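Local coordinates for putative phosphatase (PDB 3KYA), which is a zinc-binding putative phosphatase of unproven activity, in which an IPT/TIG domain precedes what appears to be a six-bladed beta-propeller, at residues N181-N186 with S222-K227; L399-R404 with N428-D433; S413-R418 with R469-E474. All coordinates share one frame; numbering follows the deposited sequence.

The three contacts sample different ways in which an apparent beta-propeller packs its sheets and connecting loops. Interaction 1 stands apart: its centre is about 32 Å from that of interaction 2 and about 33 Å from that of interaction 3, with nearest atoms about 19 and 20 Å away. Interactions 2 and 3 are neighbours, centres about 10 Å apart, and alternate along the chain. They share a sheet through strands 402-406 and 412-415, where Val-403 O lies 2.8 Å from Tyr-415 N, probably a hydrogen bond. A bound zinc ion is about 14 Å from the side chain of Ile-183 in interaction 1; interactions 2 and 3 lie away from the known metal sites.

Interaction 1 of 3, residues N181-N186 with S222-K227; sequences NTIPTN and SVYIIK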
ATOM      1  N   ASN A 181       9.925 -35.756  30.348  1.00 21.40           N
ATOM      2  CA  ASN A 181      10.022 -35.888  31.804  1.00 22.54           C
ATOM      3  C   ASN A 181      11.324 -35.391  32.435  1.00 22.52           C
ATOM      4  O   ASN A 181      11.306 -34.924  33.574  1.00 23.87           O
ATOM      5  CB  ASN A 181       9.732 -37.337  32.225  1.00 23.04           C
ATOM      6  CG  ASN A 181       8.263 -37.704  32.059  1.00 25.03           C
ATOM      7  OD1 ASN A 181       7.372 -36.892  32.330  1.00 29.76           O
ATOM      8  ND2 ASN A 181       8.002 -38.927  31.633  1.00 27.54           N
ATOM      9  N   THR A 182      12.438 -35.471  31.715  1.00 22.26           N
ATOM     10  CA  THR A 182      13.719 -35.048  32.278  1.00 22.02           C
ATOM     11  C   THR A 182      13.916 -33.523  32.237  1.00 21.48           C
ATOM     12  O   THR A 182      14.831 -33.022  32.873  1.00 21.46           O
ATOM     13  CB  THR A 182      14.934 -35.749  31.604  1.00 22.07           C
ATOM     14  OG1 THR A 182      15.036 -35.351  30.235  1.00 22.60           O
ATOM     15  CG2 THR A 182      14.803 -37.266  31.694  1.00 22.66           C
ATOM     16  N   ILE A 183      13.080 -32.792  31.492  1.00 20.80           N
ATOM     17  CA  ILE A 183      13.190 -31.315  31.448  1.00 20.40           C
ATOM     18  C   ILE A 183      12.703 -30.764  32.794  1.00 20.13           C
ATOM     19  O   ILE A 183      11.674 -31.199  33.320  1.00 20.40           O
ATOM     20  CB  ILE A 183      12.459 -30.716  30.216  1.00 20.61           C
ATOM     21  CG1 ILE A 183      13.202 -31.152  28.948  1.00 20.52           C
ATOM     22  CG2 ILE A 183      12.402 -29.190  30.278  1.00 20.10           C
ATOM     23  CD1 ILE A 183      12.666 -30.551  27.643  1.00 23.47           C
ATOM     24  N   PRO A 184      13.466 -29.824  33.389  1.00 19.89           N
ATOM     25  CA  PRO A 184      13.192 -29.324  34.739  1.00 19.51           C
ATOM     26  C   PRO A 184      12.137 -28.241  34.889  1.00 19.02           C
ATOM     27  O   PRO A 184      12.009 -27.663  35.972  1.00 18.34           O
ATOM     28  CB  PRO A 184      14.541 -28.745  35.161  1.00 19.93           C
ATOM     29  CG  PRO A 184      15.206 -28.373  33.928  1.00 19.70           C
ATOM     30  CD  PRO A 184      14.719 -29.278  32.847  1.00 19.88           C
ATOM     31  N   THR A 185      11.375 -27.975  33.835  1.00 18.40           N
ATOM     32  CA  THR A 185      10.373 -26.934  33.887  1.00 17.86           C
ATOM     33  C   THR A 185       9.297 -27.185  32.843  1.00 17.41           C
ATOM     34  O   THR A 185       9.488 -27.988  31.919  1.00 17.71           O
ATOM     35  CB  THR A 185      11.007 -25.553  33.589  1.00 17.72           C
ATOM     36  OG1 THR A 185       9.994 -24.542  33.636  1.00 17.21           O
ATOM     37  CG2 THR A 185      11.648 -25.541  32.218  1.00 18.26           C
ATOM     38  N   ASN A 186       8.166 -26.504  33.012  1.00 16.94           N
ATOM     39  CA  ASN A 186       7.074 -26.574  32.040  1.00 16.43           C
ATOM     40  C   ASN A 186       7.076 -25.344  31.110  1.00 16.45           C
ATOM     41  O   ASN A 186       6.163 -25.167  30.292  1.00 14.96           O
ATOM     42  CB  ASN A 186       5.713 -26.798  32.731  1.00 16.55           C
ATOM     43  CG  ASN A 186       5.297 -25.663  33.659  1.00 17.76           C
ATOM     44  OD1 ASN A 186       5.855 -24.573  33.639  1.00 18.30           O
ATOM     45  ND2 ASN A 186       4.285 -25.927  34.469  1.00 21.76           N
ATOM     46  N   SER A 222      19.169 -24.613  28.990  1.00 15.84           N
ATOM     47  CA  SER A 222      18.590 -23.718  28.001  1.00 15.98           C
ATOM     48  C   SER A 222      18.045 -24.447  26.784  1.00 15.73           C
ATOM     49  O   SER A 222      16.940 -24.140  26.342  1.00 15.49           O
ATOM     50  CB  SER A 222      19.634 -22.714  27.527  1.00 16.23           C
ATOM     51  OG  SER A 222      20.039 -21.887  28.596  1.00 17.83           O
ATOM     52  N   VAL A 223      18.827 -25.374  26.229  1.00 15.19           N
ATOM     53  CA  VAL A 223      18.441 -26.087  25.005  1.00 14.74           C
ATOM     54  C   VAL A 223      18.714 -27.602  25.063  1.00 14.80           C
ATOM     55  O   VAL A 223      19.802 -28.048  25.450  1.00 14.07           O
ATOM     56  CB  VAL A 223      19.189 -25.529  23.759  1.00 14.98           C
ATOM     57  CG1 VAL A 223      18.610 -26.122  22.459  1.00 14.53           C
ATOM     58  CG2 VAL A 223      19.181 -23.971  23.724  1.00 15.41           C
ATOM     59  N   TYR A 224      17.710 -28.377  24.653  1.00 14.68           N
ATOM     60  CA  TYR A 224      17.816 -29.826  24.557  1.00 14.85           C
ATOM     61  C   TYR A 224      17.705 -30.253  23.099  1.00 15.18           C
ATOM     62  O   TYR A 224      17.161 -29.520  22.253  1.00 14.86           O
ATOM     63  CB  TYR A 224      16.713 -30.516  25.374  1.00 15.12           C
ATOM     64  CG  TYR A 224      16.857 -30.382  26.874  1.00 16.67           C
ATOM     65  CD1 TYR A 224      16.407 -29.247  27.542  1.00 17.44           C
ATOM     66  CD2 TYR A 224      17.439 -31.393  27.632  1.00 17.87           C
ATOM     67  CE1 TYR A 224      16.539 -29.124  28.924  1.00 18.62           C
ATOM     68  CE2 TYR A 224      17.580 -31.264  29.020  1.00 18.81           C
ATOM     69  CZ  TYR A 224      17.123 -30.128  29.651  1.00 19.51           C
ATOM     70  OH  TYR A 224      17.258 -29.990  31.021  1.00 21.73           O
ATOM     71  N   ILE A 225      18.198 -31.458  22.821  1.00 15.19           N
ATOM     72  CA  ILE A 225      18.132 -32.053  21.490  1.00 15.36           C
ATOM     73  C   ILE A 225      17.495 -33.442  21.611  1.00 15.34           C
ATOM     74  O   ILE A 225      17.913 -34.255  22.446  1.00 15.57           O
ATOM     75  CB  ILE A 225      19.528 -32.060  20.816  1.00 16.19           C
ATOM     76  CG1 ILE A 225      19.397 -32.311  19.317  1.00 17.37           C
ATOM     77  CG2 ILE A 225      20.502 -33.084  21.491  1.00 15.44           C
ATOM     78  CD1 ILE A 225      20.656 -31.985  18.514  1.00 20.37           C
ATOM     79  N   ILE A 226      16.475 -33.698  20.783  1.00 14.48           N
ATOM     80  CA  ILE A 226      15.695 -34.948  20.809  1.00 14.17           C
ATOM     81  C   ILE A 226      15.826 -35.690  19.483  1.00 14.07           C
ATOM     82  O   ILE A 226      15.482 -35.161  18.436  1.00 13.96           O
ATOM     83  CB  ILE A 226      14.200 -34.674  21.065  1.00 13.93           C
ATOM     84  CG1 ILE A 226      14.012 -33.840  22.333  1.00 14.27           C
ATOM     85  CG2 ILE A 226      13.410 -35.995  21.156  1.00 13.23           C
ATOM     86  CD1 ILE A 226      12.577 -33.435  22.621  1.00 13.17           C
ATOM     87  N   LYS A 227      16.305 -36.930  19.533  1.00 14.41           N
ATOM     88  CA  LYS A 227      16.570 -37.704  18.326  1.00 14.46           C
ATOM     89  C   LYS A 227      15.356 -38.488  17.832  1.00 14.65           C
ATOM     90  O   LYS A 227      14.678 -39.188  18.599  1.00 14.56           O
ATOM     91  CB  LYS A 227      17.723 -38.672  18.580  1.00 14.98           C
ATOM     92  CG  LYS A 227      18.253 -39.370  17.335  1.00 16.55           C
ATOM     93  CD  LYS A 227      19.426 -40.270  17.681  1.00 19.25           C
ATOM     94  CE  LYS A 227      20.077 -40.822  16.441  1.00 20.26           C
ATOM     95  NZ  LYS A 227      21.153 -41.766  16.818  1.00 22.14           N
TER
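Ile-183, which rests on the ring of Tyr-224, gives its carbonyl O to Lys-162 NZ, and the same ammonium group is also hydrogen-bonded to Asn-181 O. The lysine thus bridges two carbonyls of the loop, while the contact with the strand itself is apolar. CG1 of Ile-183 stands over the centre of the Tyr-224 ring, 4.0 Å from its centroid and only 12° off the normal, a CH-pi contact. The side chain then runs on across that face, bringing its CD1 to 4.0 Å from Tyr-224 CD1. With CG anti to the carbonyl carbon (chi1 -69°), the tyrosine ring extends to the loop and presents this face to Ile-183. Pro-184 meets the phenol end obliquely: its CD lies 3.2 Å from Tyr-224 OH and 4.1 Å from Tyr-224 CZ. The loop 181-186 connects strand 173-178 of one antiparallel sheet to strand 188-193 of the next, probably successive propeller blades. Tyr-224 belongs to strand 220-227 of that second sheet, just past a classic beta bulge of Ser-222 and Val-223 opposite Ala-244, and it packs against Ile-211 of strand 206-211 and Ile-240 and Leu-242 of strand 240-246.

Interaction 2 of 3, residues L399-R404 with N428-D433; sequences LNFCVR and NQWGTD
Phe-401 offers one face of its ring to Trp-430, and the close part of this contact is made there. Trp-430 CB stands over the middle of the ring, 3.7 Å from its centroid and 10° off the normal, as a CH-pi contact. The indole turns its edge to the same ring in a T-shaped (edge-to-face) pair with planes at 69°, and Trp-430 CD1 comes to 3.9 Å from Phe-401 CE2. A chi1 of 53° sets the indole between the backbone N and the carbonyl carbon, which lets CB and the ring edge touch the phenyl group together. Leu-399 O lies on the opposite face of the phenyl ring, 3.5 Å above its plane and toward the rim.

Looser packing begins at Gln-429. Its CB approaches Phe-401 CD2 at 4.1 Å, but the chain bends at chi2 and carries the amide away. Here a water joins the two backbones, 2.7 Å from Phe-401 O and 2.9 Å from Gln-429 O, in place of any direct hydrogen bond between the segments. Trp-430 also makes a cation-pi contact with Arg-444.

Phe-401 closes the turn between strands 391-397 and 402-406, and Trp-430 lies in the link between helix 422-426 and strand 435-436. The contact thus joins a hairpin of one four-stranded antiparallel sheet to the connection into the next, the sheet-to-sheet succession of a probable six-bladed beta-propeller.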
ATOM      1  N   LEU A 399      -1.265  -8.864  22.067  1.00 13.87           N
ATOM      2  CA  LEU A 399      -2.253  -8.064  22.781  1.00 14.06           C
ATOM      3  C   LEU A 399      -3.072  -7.152  21.872  1.00 14.05           C
ATOM      4  O   LEU A 399      -3.928  -6.409  22.349  1.00 13.56           O
ATOM      5  CB  LEU A 399      -1.592  -7.296  23.943  1.00 14.01           C
ATOM      6  CG  LEU A 399      -1.157  -8.189  25.115  1.00 15.37           C
ATOM      7  CD1 LEU A 399      -0.447  -7.386  26.211  1.00 15.86           C
ATOM      8  CD2 LEU A 399      -2.347  -8.973  25.710  1.00 16.04           C
ATOM      9  N   ASN A 400      -2.802  -7.212  20.572  1.00 13.44           N
ATOM     10  CA  ASN A 400      -3.627  -6.511  19.582  1.00 13.65           C
ATOM     11  C   ASN A 400      -4.518  -7.484  18.795  1.00 13.43           C
ATOM     12  O   ASN A 400      -5.194  -7.076  17.861  1.00 13.59           O
ATOM     13  CB  ASN A 400      -2.771  -5.663  18.650  1.00 13.16           C
ATOM     14  CG  ASN A 400      -2.164  -4.470  19.355  1.00 13.91           C
ATOM     15  OD1 ASN A 400      -2.785  -3.892  20.252  1.00 14.43           O
ATOM     16  ND2 ASN A 400      -0.945  -4.099  18.966  1.00 12.60           N
ATOM     17  N   PHE A 401      -4.501  -8.763  19.170  1.00 13.57           N
ATOM     18  CA  PHE A 401      -5.422  -9.763  18.626  1.00 13.78           C
ATOM     19  C   PHE A 401      -5.449  -9.856  17.095  1.00 13.60           C
ATOM     20  O   PHE A 401      -6.523  -9.986  16.487  1.00 13.51           O
ATOM     21  CB  PHE A 401      -6.839  -9.458  19.133  1.00 13.95           C
ATOM     22  CG  PHE A 401      -6.888  -8.929  20.566  1.00 14.59           C
ATOM     23  CD1 PHE A 401      -6.448  -9.705  21.633  1.00 14.80           C
ATOM     24  CD2 PHE A 401      -7.408  -7.671  20.830  1.00 15.53           C
ATOM     25  CE1 PHE A 401      -6.505  -9.222  22.941  1.00 15.38           C
ATOM     26  CE2 PHE A 401      -7.473  -7.167  22.134  1.00 15.65           C
ATOM     27  CZ  PHE A 401      -7.030  -7.945  23.199  1.00 15.63           C
ATOM     28  N   CYS A 402      -4.279  -9.812  16.471  1.00 13.97           N
ATOM     29  CA  CYS A 402      -4.210  -9.857  15.015  1.00 13.88           C
ATOM     30  C   CYS A 402      -2.868 -10.350  14.469  1.00 13.40           C
ATOM     31  O   CYS A 402      -1.885 -10.489  15.200  1.00 12.66           O
ATOM     32  CB  CYS A 402      -4.508  -8.461  14.465  1.00 14.09           C
ATOM     33  SG  CYS A 402      -3.298  -7.197  14.951  1.00 14.10           S
ATOM     34  N   VAL A 403      -2.877 -10.639  13.174  1.00 13.09           N
ATOM     35  CA  VAL A 403      -1.683 -10.962  12.415  1.00 12.98           C
ATOM     36  C   VAL A 403      -1.297  -9.668  11.684  1.00 12.84           C
ATOM     37  O   VAL A 403      -2.147  -9.063  11.003  1.00 13.70           O
ATOM     38  CB  VAL A 403      -1.929 -12.076  11.380  1.00 13.44           C
ATOM     39  CG1 VAL A 403      -0.665 -12.338  10.560  1.00 13.55           C
ATOM     40  CG2 VAL A 403      -2.417 -13.384  12.059  1.00 12.83           C
ATOM     41  N   ARG A 404      -0.057  -9.217  11.856  1.00 12.65           N
ATOM     42  CA  ARG A 404       0.467  -8.019  11.168  1.00 13.18           C
ATOM     43  C   ARG A 404       1.437  -8.457  10.063  1.00 13.11           C
ATOM     44  O   ARG A 404       1.989  -9.573  10.103  1.00 13.39           O
ATOM     45  CB  ARG A 404       1.230  -7.082  12.122  1.00 13.14           C
ATOM     46  CG  ARG A 404       0.587  -6.722  13.451  1.00 14.89           C
ATOM     47  CD  ARG A 404      -0.474  -5.630  13.413  1.00 15.17           C
ATOM     48  NE  ARG A 404       0.008  -4.281  13.086  1.00 13.03           N
ATOM     49  CZ  ARG A 404       0.560  -3.417  13.946  1.00 13.63           C
ATOM     50  NH1 ARG A 404       0.780  -3.746  15.215  1.00 12.75           N
ATOM     51  NH2 ARG A 404       0.932  -2.202  13.518  1.00 13.74           N
ATOM     52  N   ASN A 428     -15.671  -4.916  21.132  1.00 15.56           N
ATOM     53  CA  ASN A 428     -14.396  -5.567  21.434  1.00 15.52           C
ATOM     54  C   ASN A 428     -13.560  -5.764  20.202  1.00 15.34           C
ATOM     55  O   ASN A 428     -14.086  -6.196  19.169  1.00 15.38           O
ATOM     56  CB  ASN A 428     -14.639  -6.957  22.030  1.00 15.29           C
ATOM     57  CG  ASN A 428     -15.383  -6.917  23.325  1.00 15.17           C
ATOM     58  OD1 ASN A 428     -15.280  -5.953  24.092  1.00 17.50           O
ATOM     59  ND2 ASN A 428     -16.132  -7.964  23.597  1.00 14.73           N
ATOM     60  N   GLN A 429     -12.260  -5.496  20.304  1.00 14.80           N
ATOM     61  CA  GLN A 429     -11.342  -5.755  19.190  1.00 14.50           C
ATOM     62  C   GLN A 429     -10.964  -7.253  19.098  1.00 14.22           C
ATOM     63  O   GLN A 429     -10.420  -7.703  18.082  1.00 13.88           O
ATOM     64  CB  GLN A 429     -10.083  -4.917  19.320  1.00 14.69           C
ATOM     65  CG  GLN A 429     -10.339  -3.423  19.303  1.00 15.77           C
ATOM     66  CD  GLN A 429     -10.988  -2.953  18.017  1.00 18.05           C
ATOM     67  OE1 GLN A 429     -10.643  -3.411  16.925  1.00 20.41           O
ATOM     68  NE2 GLN A 429     -11.929  -2.020  18.137  1.00 20.12           N
ATOM     69  N   TRP A 430     -11.236  -7.993  20.170  1.00 14.01           N
ATOM     70  CA  TRP A 430     -10.986  -9.428  20.237  1.00 13.95           C
ATOM     71  C   TRP A 430     -12.292 -10.178  20.023  1.00 13.53           C
ATOM     72  O   TRP A 430     -13.378  -9.625  20.203  1.00 13.09           O
ATOM     73  CB  TRP A 430     -10.380  -9.822  21.596  1.00 13.90           C
ATOM     74  CG  TRP A 430     -11.183  -9.346  22.796  1.00 13.73           C
ATOM     75  CD1 TRP A 430     -11.003  -8.170  23.472  1.00 13.70           C
ATOM     76  CD2 TRP A 430     -12.269 -10.017  23.450  1.00 12.91           C
ATOM     77  NE1 TRP A 430     -11.905  -8.068  24.495  1.00 14.01           N
ATOM     78  CE2 TRP A 430     -12.705  -9.179  24.502  1.00 14.53           C
ATOM     79  CE3 TRP A 430     -12.925 -11.237  23.247  1.00 14.39           C
ATOM     80  CZ2 TRP A 430     -13.747  -9.526  25.359  1.00 14.73           C
ATOM     81  CZ3 TRP A 430     -13.969 -11.583  24.102  1.00 14.33           C
ATOM     82  CH2 TRP A 430     -14.367 -10.735  25.144  1.00 14.64           C
ATOM     83  N   GLY A 431     -12.171 -11.438  19.630  1.00 13.05           N
ATOM     84  CA  GLY A 431     -13.330 -12.284  19.382  1.00 12.50           C
ATOM     85  C   GLY A 431     -12.951 -13.644  18.808  1.00 12.69           C
ATOM     86  O   GLY A 431     -11.767 -14.030  18.792  1.00 11.23           O
ATOM     87  N   THR A 432     -13.964 -14.372  18.343  1.00 12.60           N
ATOM     88  CA  THR A 432     -13.767 -15.715  17.808  1.00 12.37           C
ATOM     89  C   THR A 432     -14.261 -15.878  16.374  1.00 12.67           C
ATOM     90  O   THR A 432     -14.191 -16.980  15.820  1.00 13.07           O
ATOM     91  CB  THR A 432     -14.508 -16.738  18.708  1.00 12.64           C
ATOM     92  OG1 THR A 432     -15.926 -16.530  18.617  1.00 12.94           O
ATOM     93  CG2 THR A 432     -14.072 -16.605  20.173  1.00 11.91           C
ATOM     94  N   ASP A 433     -14.741 -14.797  15.762  1.00 12.28           N
ATOM     95  CA  ASP A 433     -15.347 -14.888  14.425  1.00 12.89           C
ATOM     96  C   ASP A 433     -14.414 -15.356  13.319  1.00 12.61           C
ATOM     97  O   ASP A 433     -13.271 -14.939  13.231  1.00 11.74           O
ATOM     98  CB  ASP A 433     -15.930 -13.537  14.006  1.00 13.17           C
ATOM     99  CG  ASP A 433     -16.760 -12.914  15.098  1.00 15.03           C
ATOM    100  OD1 ASP A 433     -16.157 -12.379  16.071  1.00 15.45           O
ATOM    101  OD2 ASP A 433     -18.008 -12.981  14.991  1.00 16.57           O
TER
HETATM  102  O   HOH W   1      -9.208  -9.787  16.522  1.00  9.61           O

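Interaction 3 of 3, residues S413-R418 with R469-E474; sequences STYAGR and RTISME. With EDO (1,2-ethanediol), chain C.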
ATOM      1  N   SER A 413       1.541  -3.257   8.496  1.00 13.97           N
ATOM      2  CA  SER A 413       0.100  -3.215   8.258  1.00 14.39           C
ATOM      3  C   SER A 413      -0.596  -4.330   9.060  1.00 14.45           C
ATOM      4  O   SER A 413       0.068  -5.115   9.754  1.00 14.53           O
ATOM      5  CB  SER A 413      -0.200  -3.354   6.766  1.00 14.61           C
ATOM      6  OG  SER A 413       0.290  -4.578   6.257  1.00 16.00           O
ATOM      7  N   THR A 414      -1.924  -4.366   8.991  1.00 14.14           N
ATOM      8  CA  THR A 414      -2.699  -5.387   9.678  1.00 14.32           C
ATOM      9  C   THR A 414      -3.254  -6.303   8.603  1.00 14.74           C
ATOM     10  O   THR A 414      -3.953  -5.842   7.694  1.00 15.40           O
ATOM     11  CB  THR A 414      -3.807  -4.789  10.545  1.00 14.01           C
ATOM     12  OG1 THR A 414      -3.215  -3.969  11.561  1.00 14.98           O
ATOM     13  CG2 THR A 414      -4.618  -5.889  11.227  1.00 13.95           C
ATOM     14  N   TYR A 415      -2.928  -7.594   8.698  1.00 14.64           N
ATOM     15  CA  TYR A 415      -3.319  -8.585   7.686  1.00 14.26           C
ATOM     16  C   TYR A 415      -4.638  -9.276   7.976  1.00 14.12           C
ATOM     17  O   TYR A 415      -5.478  -9.429   7.073  1.00 13.86           O
ATOM     18  CB  TYR A 415      -2.209  -9.640   7.546  1.00 14.14           C
ATOM     19  CG  TYR A 415      -2.523 -10.792   6.606  1.00 15.45           C
ATOM     20  CD1 TYR A 415      -2.724 -10.574   5.242  1.00 16.97           C
ATOM     21  CD2 TYR A 415      -2.578 -12.101   7.077  1.00 16.24           C
ATOM     22  CE1 TYR A 415      -2.996 -11.639   4.375  1.00 17.50           C
ATOM     23  CE2 TYR A 415      -2.845 -13.159   6.225  1.00 16.99           C
ATOM     24  CZ  TYR A 415      -3.051 -12.923   4.880  1.00 17.23           C
ATOM     25  OH  TYR A 415      -3.319 -13.980   4.030  1.00 17.86           O
ATOM     26  N   ALA A 416      -4.826  -9.686   9.232  1.00 13.93           N
ATOM     27  CA  ALA A 416      -6.005 -10.440   9.627  1.00 13.95           C
ATOM     28  C   ALA A 416      -6.347 -10.187  11.084  1.00 14.18           C
ATOM     29  O   ALA A 416      -5.459 -10.135  11.949  1.00 14.21           O
ATOM     30  CB  ALA A 416      -5.774 -11.948   9.378  1.00 13.53           C
ATOM     31  N   GLY A 417      -7.639 -10.046  11.348  1.00 14.22           N
ATOM     32  CA  GLY A 417      -8.150  -9.823  12.694  1.00 14.35           C
ATOM     33  C   GLY A 417      -8.750  -8.444  12.873  1.00 14.77           C
ATOM     34  O   GLY A 417      -8.728  -7.617  11.943  1.00 14.68           O
ATOM     35  N   ARG A 418      -9.319  -8.232  14.054  1.00 14.86           N
ATOM     36  CA  ARG A 418      -9.957  -6.973  14.447  1.00 15.91           C
ATOM     37  C   ARG A 418     -11.086  -6.584  13.474  1.00 16.40           C
ATOM     38  O   ARG A 418     -11.252  -5.405  13.138  1.00 16.52           O
ATOM     39  CB  ARG A 418      -8.899  -5.860  14.559  1.00 15.96           C
ATOM     40  CG  ARG A 418      -7.764  -6.199  15.541  1.00 15.78           C
ATOM     41  CD  ARG A 418      -6.664  -5.133  15.527  1.00 16.51           C
ATOM     42  NE  ARG A 418      -7.091  -3.873  16.139  1.00 14.79           N
ATOM     43  CZ  ARG A 418      -6.914  -3.538  17.421  1.00 16.48           C
ATOM     44  NH1 ARG A 418      -6.313  -4.359  18.275  1.00 15.84           N
ATOM     45  NH2 ARG A 418      -7.342  -2.363  17.863  1.00 17.17           N
ATOM     46  N   ARG A 469      -6.370 -21.784  14.695  1.00 10.76           N
ATOM     47  CA  ARG A 469      -7.099 -21.141  13.610  1.00 11.08           C
ATOM     48  C   ARG A 469      -6.330 -21.341  12.307  1.00 11.52           C
ATOM     49  O   ARG A 469      -5.143 -21.671  12.321  1.00 12.34           O
ATOM     50  CB  ARG A 469      -7.252 -19.639  13.856  1.00 11.01           C
ATOM     51  CG  ARG A 469      -7.772 -19.242  15.216  1.00  9.89           C
ATOM     52  CD  ARG A 469      -9.215 -19.590  15.425  1.00 11.66           C
ATOM     53  NE  ARG A 469     -10.132 -18.786  14.618  1.00 12.28           N
ATOM     54  CZ  ARG A 469     -10.536 -17.554  14.919  1.00 11.76           C
ATOM     55  NH1 ARG A 469     -10.090 -16.925  16.006  1.00 12.27           N
ATOM     56  NH2 ARG A 469     -11.404 -16.939  14.120  1.00 10.45           N
ATOM     57  N   THR A 470      -7.024 -21.176  11.190  1.00 12.46           N
ATOM     58  CA  THR A 470      -6.403 -21.261   9.886  1.00 12.63           C
ATOM     59  C   THR A 470      -6.646 -19.970   9.124  1.00 12.53           C
ATOM     60  O   THR A 470      -7.622 -19.274   9.388  1.00 12.16           O
ATOM     61  CB  THR A 470      -6.977 -22.418   9.030  1.00 13.12           C
ATOM     62  OG1 THR A 470      -8.396 -22.275   8.900  1.00 13.74           O
ATOM     63  CG2 THR A 470      -6.656 -23.769   9.659  1.00 13.00           C
ATOM     64  N   ILE A 471      -5.737 -19.636   8.212  1.00 12.68           N
ATOM     65  CA  ILE A 471      -5.973 -18.560   7.246  1.00 12.43           C
ATOM     66  C   ILE A 471      -5.660 -19.227   5.926  1.00 12.39           C
ATOM     67  O   ILE A 471      -4.514 -19.626   5.679  1.00 13.00           O
ATOM     68  CB  ILE A 471      -5.115 -17.324   7.440  1.00 12.89           C
ATOM     69  CG1 ILE A 471      -5.280 -16.795   8.866  1.00 13.42           C
ATOM     70  CG2 ILE A 471      -5.524 -16.263   6.387  1.00 13.15           C
ATOM     71  CD1 ILE A 471      -4.365 -15.592   9.226  1.00 14.44           C
ATOM     72  N   SER A 472      -6.679 -19.371   5.086  1.00 12.39           N
ATOM     73  CA  SER A 472      -6.542 -20.092   3.823  1.00 13.22           C
ATOM     74  C   SER A 472      -7.623 -19.666   2.853  1.00 13.72           C
ATOM     75  O   SER A 472      -8.599 -19.025   3.250  1.00 12.38           O
ATOM     76  CB  SER A 472      -6.649 -21.597   4.062  1.00 13.27           C
ATOM     77  OG  SER A 472      -7.892 -21.928   4.642  1.00 14.54           O
HETATM   78  N   MSE A 473      -7.478 -20.080   1.595  1.00 14.93           N
HETATM   79  CA  MSE A 473      -8.433 -19.717   0.544  0.50 15.59           C
HETATM   80  C   MSE A 473      -9.809 -20.304   0.822  1.00 15.90           C
HETATM   81  O   MSE A 473      -9.931 -21.496   1.110  1.00 15.98           O
HETATM   82  CB  MSE A 473      -7.952 -20.218  -0.823  0.50 15.88           C
HETATM   83  CG  MSE A 473      -6.678 -19.572  -1.323  0.50 16.77           C
HETATM   84 SE   MSE A 473      -6.915 -17.674  -1.564  0.38 22.05          SE
HETATM   85  CE  MSE A 473      -8.381 -17.788  -2.839  0.50 20.18           C
ATOM     86  N   GLU A 474     -10.857 -19.485   0.736  1.00 16.44           N
ATOM     87  CA  GLU A 474     -12.206 -20.011   0.949  1.00 17.45           C
ATOM     88  C   GLU A 474     -12.523 -21.092  -0.103  1.00 19.26           C
ATOM     89  O   GLU A 474     -11.992 -21.059  -1.211  1.00 18.01           O
ATOM     90  CB  GLU A 474     -13.258 -18.908   0.913  1.00 17.27           C
ATOM     91  CG  GLU A 474     -13.300 -18.142  -0.382  1.00 16.42           C
ATOM     92  CD  GLU A 474     -14.283 -16.990  -0.355  1.00 16.19           C
ATOM     93  OE1 GLU A 474     -15.339 -17.095   0.306  1.00 15.25           O
ATOM     94  OE2 GLU A 474     -14.005 -15.988  -1.034  1.00 13.86           O
TER
HETATM   95  C1  EDO C   2     -14.511 -14.098   1.406  1.00 29.44           C
HETATM   96  O1  EDO C   2     -15.706 -14.814   1.739  1.00 28.17           O
HETATM   97  C2  EDO C   2     -14.226 -13.025   2.444  1.00 28.99           C
HETATM   98  O2  EDO C   2     -15.196 -11.979   2.336  1.00 29.92           O
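Ala-416 and Ile-471 face each other with their CA atoms 8.5 Å apart, a spacing at which the backbones of the two segments meet through side chains alone, and the backbone changes direction at Ala-416. Ile-471 touches both neighbours. Its CD1 meets chiefly Ala-416 CB, at 3.9 Å, while its CG2 branch lies 4.1 Å from Tyr-415 CE2 and 4.0 Å from Tyr-415 OH, an oblique approach to the phenol. With CG anti to the backbone N (chi1 176°), the tyrosine reaches out alongside the isoleucine, and the two side chains run in opposing senses, passing flank to flank. That both Tyr-415 and Ala-416 point at strand 467-473 is consistent with the classic beta bulge that sets the pair opposite Val-403.

Farther along, Glu-474 accepts a hydrogen bond from the ethanediol, its OE1 lying 2.7 Å from EDO O1. This molecule, probably from the crystallisation liquor, also binds Asp-436 OD2 and Ser-73 OG. The other carboxylate oxygen, Glu-474 OE2, is hydrogen-bonded by Tyr-101 OH and Lys-104 N, which ties this end of the strand to strand 100-101 and to the link leading into strand 105-110.

Strand 412-415 is an edge strand of its four-stranded sheet, and strand 467-473 lies between strands 105-110 and 457-462 of the next sheet. Tyr-415 reaches Met-105 of strand 105-110, an early strand that joins the C-terminal strands in one sheet, consistent with closure of a propeller, while Ile-471 also packs on Phe-458 of strand 457-462.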